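Local coordinates for protein glycogen accumulation regulator GarA (Mycobacterium tuberculosis, PDB 6I2P) that probably regulates central carbon and glycogen metabolism in mycobacteria, using a forkhead-associated (FHA) domain that recognises phosphothreonine on partner proteins, at residues 83-88 / 96-101; 88-93 / 143-148. One frame throughout, in Å; residues are numbered along the deposited sequence.

Interaction 1 (83-88 / 96-101); sequences HPDSDI and SRRHAE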
loop_
_atom_site.group_PDB
_atom_site.type_symbol
_atom_site.label_atom_id
_atom_site.label_comp_id
_atom_site.label_asym_id
_atom_site.label_seq_id
_atom_site.Cartn_x
_atom_site.Cartn_y
_atom_site.Cartn_z
ATOM N N HIS C 83 -14.960 -13.278 2.676
ATOM C CA HIS C 83 -15.386 -14.311 3.620
ATOM C C HIS C 83 -15.629 -15.626 2.858
ATOM O O HIS C 83 -16.247 -15.586 1.789
ATOM C CB HIS C 83 -16.632 -13.896 4.420
ATOM C CG HIS C 83 -16.896 -14.814 5.572
ATOM N ND1 HIS C 83 -17.566 -16.013 5.396
ATOM C CD2 HIS C 83 -16.491 -14.725 6.862
ATOM C CE1 HIS C 83 -17.586 -16.595 6.586
ATOM N NE2 HIS C 83 -16.948 -15.862 7.499
ATOM N N PRO C 84 -15.137 -16.788 3.374
ATOM C CA PRO C 84 -15.317 -18.063 2.646
ATOM C C PRO C 84 -16.748 -18.434 2.244
ATOM O O PRO C 84 -16.918 -19.105 1.229
ATOM C CB PRO C 84 -14.730 -19.101 3.605
ATOM C CG PRO C 84 -13.750 -18.350 4.416
ATOM C CD PRO C 84 -14.342 -16.990 4.604
ATOM N N ASP C 85 -17.764 -18.004 3.018
ATOM C CA ASP C 85 -19.169 -18.316 2.728
ATOM C C ASP C 85 -19.805 -17.392 1.652
ATOM O O ASP C 85 -20.948 -17.648 1.253
ATOM C CB ASP C 85 -20.024 -18.366 4.028
ATOM C CG ASP C 85 -20.455 -17.056 4.687
ATOM O OD1 ASP C 85 -20.597 -16.040 3.971
ATOM O OD2 ASP C 85 -20.686 -17.060 5.916
ATOM N N SER C 86 -19.071 -16.348 1.172
ATOM C CA SER C 86 -19.556 -15.398 0.153
ATOM C C SER C 86 -19.999 -16.100 -1.123
ATOM O O SER C 86 -19.353 -17.061 -1.546
ATOM C CB SER C 86 -18.487 -14.364 -0.199
ATOM O OG SER C 86 -18.029 -13.636 0.928
ATOM N N ASP C 87 -21.090 -15.617 -1.742
ATOM C CA ASP C 87 -21.609 -16.173 -3.001
ATOM C C ASP C 87 -20.624 -15.887 -4.139
ATOM O O ASP C 87 -20.434 -16.726 -5.020
ATOM C CB ASP C 87 -22.997 -15.597 -3.331
ATOM C CG ASP C 87 -24.067 -15.874 -2.296
ATOM O OD1 ASP C 87 -24.270 -17.060 -1.952
ATOM O OD2 ASP C 87 -24.720 -14.910 -1.849
ATOM N N ILE C 88 -19.997 -14.697 -4.102
ATOM C CA ILE C 88 -18.964 -14.264 -5.039
ATOM C C ILE C 88 -17.714 -14.050 -4.183
ATOM O O ILE C 88 -17.529 -12.988 -3.583
ATOM C CB ILE C 88 -19.390 -13.011 -5.860
ATOM C CG1 ILE C 88 -20.609 -13.329 -6.747
ATOM C CG2 ILE C 88 -18.222 -12.440 -6.691
ATOM C CD1 ILE C 88 -21.471 -12.168 -7.032
ATOM N N SER C 96 -13.107 -6.499 1.731
ATOM C CA SER C 96 -13.613 -6.811 3.064
ATOM C C SER C 96 -14.291 -8.172 3.025
ATOM O O SER C 96 -14.806 -8.558 1.976
ATOM C CB SER C 96 -14.621 -5.755 3.511
ATOM O OG SER C 96 -13.997 -4.499 3.703
ATOM N N ARG C 97 -14.302 -8.898 4.167
ATOM C CA ARG C 97 -14.964 -10.207 4.302
ATOM C C ARG C 97 -16.437 -10.068 3.899
ATOM O O ARG C 97 -16.941 -10.855 3.099
ATOM C CB ARG C 97 -14.796 -10.756 5.726
ATOM C CG ARG C 97 -13.388 -11.281 5.955
ATOM C CD ARG C 97 -12.997 -11.286 7.413
ATOM N NE ARG C 97 -12.511 -9.981 7.859
ATOM C CZ ARG C 97 -11.922 -9.764 9.031
ATOM N NH1 ARG C 97 -11.716 -10.768 9.874
ATOM N NH2 ARG C 97 -11.515 -8.547 9.359
ATOM N N ARG C 98 -17.082 -8.996 4.383
ATOM C CA ARG C 98 -18.438 -8.583 4.029
ATOM C C ARG C 98 -18.215 -7.259 3.294
ATOM O O ARG C 98 -17.960 -6.245 3.935
ATOM C CB ARG C 98 -19.322 -8.393 5.291
ATOM C CG ARG C 98 -19.408 -9.609 6.227
ATOM C CD ARG C 98 -20.267 -10.730 5.672
ATOM N NE ARG C 98 -20.269 -11.891 6.561
ATOM C CZ ARG C 98 -20.242 -13.151 6.142
ATOM N NH1 ARG C 98 -20.206 -13.425 4.846
ATOM N NH2 ARG C 98 -20.245 -14.148 7.017
ATOM N N HIS C 99 -18.181 -7.286 1.958
ATOM C CA HIS C 99 -17.892 -6.075 1.182
ATOM C C HIS C 99 -19.143 -5.490 0.563
ATOM O O HIS C 99 -19.500 -4.348 0.860
ATOM C CB HIS C 99 -16.818 -6.347 0.097
ATOM C CG HIS C 99 -16.226 -5.106 -0.509
ATOM N ND1 HIS C 99 -14.893 -4.781 -0.320
ATOM C CD2 HIS C 99 -16.802 -4.145 -1.272
ATOM C CE1 HIS C 99 -14.697 -3.653 -0.984
ATOM N NE2 HIS C 99 -15.818 -3.228 -1.567
ATOM N N ALA C 100 -19.811 -6.282 -0.295
ATOM C CA ALA C 100 -20.981 -5.843 -1.037
ATOM C C ALA C 100 -22.014 -6.951 -1.260
ATOM O O ALA C 100 -21.790 -8.115 -0.924
ATOM C CB ALA C 100 -20.534 -5.263 -2.385
ATOM N N GLU C 101 -23.154 -6.562 -1.820
ATOM C CA GLU C 101 -24.252 -7.444 -2.189
ATOM C C GLU C 101 -24.852 -6.972 -3.500
ATOM O O GLU C 101 -24.960 -5.770 -3.743
ATOM C CB GLU C 101 -25.338 -7.496 -1.102
ATOM C CG GLU C 101 -24.972 -8.386 0.074
ATOM C CD GLU C 101 -25.938 -8.399 1.240
ATOM O OE1 GLU C 101 -25.743 -9.246 2.142
ATOM O OE2 GLU C 101 -26.886 -7.577 1.251
HETATM O O HOH W 1 -19.792 -11.891 2.162
#

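Interaction 2 (88-93 / 143-148); sequences IFLDDV and FRLVFL. With SO4 (sulfate ion), chain L.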
loop_
_atom_site.group_PDB
_atom_site.type_symbol
_atom_site.label_atom_id
_atom_site.label_comp_id
_atom_site.label_asym_id
_atom_site.label_seq_id
_atom_site.Cartn_x
_atom_site.Cartn_y
_atom_site.Cartn_z
ATOM N N ILE C 88 -19.997 -14.697 -4.102
ATOM C CA ILE C 88 -18.964 -14.264 -5.039
ATOM C C ILE C 88 -17.714 -14.050 -4.183
ATOM O O ILE C 88 -17.529 -12.988 -3.583
ATOM C CB ILE C 88 -19.390 -13.011 -5.860
ATOM C CG1 ILE C 88 -20.609 -13.329 -6.747
ATOM C CG2 ILE C 88 -18.222 -12.440 -6.691
ATOM C CD1 ILE C 88 -21.471 -12.168 -7.032
ATOM N N PHE C 89 -16.900 -15.099 -4.072
ATOM C CA PHE C 89 -15.682 -15.073 -3.274
ATOM C C PHE C 89 -14.595 -14.283 -3.994
ATOM O O PHE C 89 -14.190 -14.645 -5.098
ATOM C CB PHE C 89 -15.236 -16.501 -2.907
ATOM C CG PHE C 89 -13.924 -16.599 -2.167
ATOM C CD1 PHE C 89 -13.807 -16.136 -0.862
ATOM C CD2 PHE C 89 -12.812 -17.180 -2.766
ATOM C CE1 PHE C 89 -12.594 -16.228 -0.177
ATOM C CE2 PHE C 89 -11.601 -17.280 -2.078
ATOM C CZ PHE C 89 -11.500 -16.802 -0.787
ATOM N N LEU C 90 -14.163 -13.173 -3.386
ATOM C CA LEU C 90 -13.139 -12.310 -3.964
ATOM C C LEU C 90 -11.945 -12.213 -3.022
ATOM O O LEU C 90 -11.946 -11.431 -2.068
ATOM C CB LEU C 90 -13.715 -10.930 -4.346
ATOM C CG LEU C 90 -14.898 -10.923 -5.332
ATOM C CD1 LEU C 90 -15.694 -9.629 -5.223
ATOM C CD2 LEU C 90 -14.446 -11.186 -6.781
ATOM N N ASP C 91 -10.955 -13.083 -3.256
ATOM C CA ASP C 91 -9.745 -13.169 -2.452
ATOM C C ASP C 91 -8.722 -12.128 -2.869
ATOM O O ASP C 91 -7.998 -12.302 -3.852
ATOM C CB ASP C 91 -9.161 -14.592 -2.489
ATOM C CG ASP C 91 -8.127 -14.888 -1.417
ATOM O OD1 ASP C 91 -8.094 -14.153 -0.397
ATOM O OD2 ASP C 91 -7.358 -15.858 -1.590
ATOM N N ASP C 92 -8.671 -11.036 -2.104
ATOM C CA ASP C 92 -7.788 -9.886 -2.282
ATOM C C ASP C 92 -7.744 -9.160 -0.932
ATOM O O ASP C 92 -8.801 -8.941 -0.346
ATOM C CB ASP C 92 -8.372 -9.005 -3.405
ATOM C CG ASP C 92 -7.921 -7.566 -3.567
ATOM O OD1 ASP C 92 -7.197 -7.054 -2.680
ATOM O OD2 ASP C 92 -8.314 -6.946 -4.562
ATOM N N VAL C 93 -6.526 -8.783 -0.457
ATOM C CA VAL C 93 -6.258 -8.113 0.836
ATOM C C VAL C 93 -7.099 -6.835 1.063
ATOM O O VAL C 93 -7.421 -6.523 2.212
ATOM C CB VAL C 93 -4.746 -7.832 1.113
ATOM C CG1 VAL C 93 -3.964 -9.127 1.286
ATOM C CG2 VAL C 93 -4.103 -6.942 0.043
ATOM N N PHE C 143 -10.448 -5.762 -7.763
ATOM C CA PHE C 143 -11.226 -6.454 -8.795
ATOM C C PHE C 143 -12.007 -5.462 -9.639
ATOM O O PHE C 143 -12.697 -4.600 -9.105
ATOM C CB PHE C 143 -12.197 -7.483 -8.192
ATOM C CG PHE C 143 -11.559 -8.752 -7.688
ATOM C CD1 PHE C 143 -11.148 -8.863 -6.364
ATOM C CD2 PHE C 143 -11.397 -9.853 -8.527
ATOM C CE1 PHE C 143 -10.576 -10.048 -5.889
ATOM C CE2 PHE C 143 -10.811 -11.035 -8.054
ATOM C CZ PHE C 143 -10.412 -11.125 -6.734
ATOM N N ARG C 144 -11.891 -5.589 -10.959
ATOM C CA ARG C 144 -12.605 -4.772 -11.933
ATOM C C ARG C 144 -13.547 -5.719 -12.654
ATOM O O ARG C 144 -13.138 -6.494 -13.521
ATOM C CB ARG C 144 -11.631 -4.052 -12.880
ATOM C CG ARG C 144 -10.960 -2.833 -12.230
ATOM C CD ARG C 144 -9.839 -2.260 -13.080
ATOM N NE ARG C 144 -10.313 -1.818 -14.394
ATOM C CZ ARG C 144 -9.992 -0.660 -14.961
ATOM N NH1 ARG C 144 -9.195 0.195 -14.336
ATOM N NH2 ARG C 144 -10.463 -0.350 -16.161
ATOM N N LEU C 145 -14.788 -5.741 -12.187
ATOM C CA LEU C 145 -15.831 -6.617 -12.703
ATOM C C LEU C 145 -16.680 -5.880 -13.710
ATOM O O LEU C 145 -16.969 -4.703 -13.517
ATOM C CB LEU C 145 -16.734 -7.136 -11.561
ATOM C CG LEU C 145 -16.039 -7.737 -10.317
ATOM C CD1 LEU C 145 -16.877 -7.524 -9.070
ATOM C CD2 LEU C 145 -15.725 -9.219 -10.504
ATOM N N VAL C 146 -17.073 -6.563 -14.789
ATOM C CA VAL C 146 -17.990 -6.003 -15.769
ATOM C C VAL C 146 -19.326 -6.718 -15.572
ATOM O O VAL C 146 -19.368 -7.951 -15.491
ATOM C CB VAL C 146 -17.470 -6.070 -17.230
ATOM C CG1 VAL C 146 -18.520 -5.579 -18.232
ATOM C CG2 VAL C 146 -16.192 -5.262 -17.371
ATOM N N PHE C 147 -20.401 -5.927 -15.442
ATOM C CA PHE C 147 -21.759 -6.417 -15.271
ATOM C C PHE C 147 -22.381 -6.582 -16.657
ATOM O O PHE C 147 -22.390 -5.637 -17.451
ATOM C CB PHE C 147 -22.574 -5.440 -14.400
ATOM C CG PHE C 147 -24.056 -5.742 -14.320
ATOM C CD1 PHE C 147 -24.944 -5.196 -15.242
ATOM C CD2 PHE C 147 -24.560 -6.570 -13.325
ATOM C CE1 PHE C 147 -26.310 -5.483 -15.175
ATOM C CE2 PHE C 147 -25.925 -6.838 -13.247
ATOM C CZ PHE C 147 -26.790 -6.302 -14.180
ATOM N N LEU C 148 -22.908 -7.782 -16.933
ATOM C CA LEU C 148 -23.547 -8.116 -18.204
ATOM C C LEU C 148 -24.926 -8.694 -17.977
ATOM O O LEU C 148 -25.106 -9.537 -17.107
ATOM C CB LEU C 148 -22.701 -9.094 -19.036
ATOM C CG LEU C 148 -21.269 -8.674 -19.409
ATOM C CD1 LEU C 148 -20.484 -9.864 -19.920
ATOM C CD2 LEU C 148 -21.256 -7.541 -20.429
HETATM S S SO4 L . -3.364 -9.650 -3.251
HETATM O O1 SO4 L . -2.528 -8.801 -4.108
HETATM O O2 SO4 L . -2.550 -10.190 -2.162
HETATM O O3 SO4 L . -4.466 -8.862 -2.700
HETATM O O4 SO4 L . -3.928 -10.754 -4.037
#

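Interaction 1 (83-88 / 96-101)
H83 holds CG anti to its backbone N (chi1 -168°), and R98 bends its chain at CB-CG. Together these torsions lay the guanidinium of R98 over the imidazole of H83. R98 NH2 sits above the centre of the ring, 3.5 Å from its plane. The two groups are not quite parallel; their planes are tilted by 32°. CD of P84 covers the opposite face of the ring, toward its rim.

R98 also grips D85 end-on in a salt bridge. NH1 of R98 donates to OD1 of D85 at 2.8 Å. NH2 of R98 donates to OD2 of D85 at 3.1 Å. Both bonds are nearly straight and meet the carboxylate on its syn side. The two planes are nearly parallel, 16° apart, but stepped: the nitrogens lie out of the carboxylate plane. Two bonds from different nitrogens fix the rotation of the guanidinium.

Residues 96-99 form the SxxH signature of FHA domains, next to the recognition surface. S96 OG and R97 NH2 bond a modified side chain of another protein chain, consistent with a phosphothreonine. H83 packs on a polar side chain of that protein.

The backbone contact is a single bond from H83 N to R97 O at 3.2 Å. CB of R97 comes up to the edge of the H83 ring. H83 starts a type I beta turn that ends at S86. D85 N donates to ND1 of H83 at 3.1 Å from somewhat out of the ring plane, so ND1 acts as an acceptor and the bond helps to set the turn of the ring. H83 O takes bonds from both N and OG of S86. A water donates to S86 OG and R97 O and accepts from R98 NH1.

Interaction 2 (88-93 / 143-148)
F143 meets L90 first, at the start of strand 143-149. Its CG lies anti to the carbonyl carbon (chi1 -75°), which turns the ring toward residues 90-92. CD2 of L90 sits over the centre of the ring, 3.7 Å from the F143 centroid and 8° off the normal. This is a CH-pi contact made by one methyl branch. CB of the same leucine touches the ring further round, at CE1 of F143, 3.6 Å away.

The CE1 corner of F143 also meets D92. CB of D92 is 3.5 Å from F143 CE1, approaching obliquely. The D92 side chain runs past the phenyl in the opposite direction. Its carboxylate is tied outside the two segments: OD1 bonds T94 OG1 and OD2 bonds K142 N, just before F143. These two bonds hold the acid group beside the ring. Next to D92, V93 N donates to O3 of a sulfate ion at 3.0 Å. K142 NZ and another protein chain also bond this sulfate, which probably came from the crystallisation liquor. At the ring edge, CZ of F143 lies 3.9 Å from the carbonyl O of D91.

The fold is the FHA beta sandwich. Strand 143-149 belongs to the antiparallel sheet. Segment 88-93 begins in strand 88-89, at the edge of the mixed sheet, and runs on as loop. L90 and F143 are buried in the core, where I140 and F71 border L90, and V61 borders F143.

Two residues on, L145 faces the same side of its strand. Its CD2 meets CD2 of L90 at 4.4 Å, methyl to methyl. The leucine methyl meets L145 more loosely than it meets the phenyl.

How the interactions relate
Interaction 1 and interaction 2 have centres about 10 Å apart and share I88. Along the chain the segments alternate: 83-88, 88-93, 96-101, then 143-148. Strand 88-89 and strand 100-105 lie in the same mixed sheet, with strand 77-81 between them. Interaction 2 carries on from this sheet to the antiparallel one. Interaction 1 is at the surface, whereas interaction 2 is buried in the sandwich. They touch where H83 O packs against CD1 of F89, 3.6 Å apart. The continuous run 83-93 therefore links the loops beside the partner-binding surface to the core between the sheets.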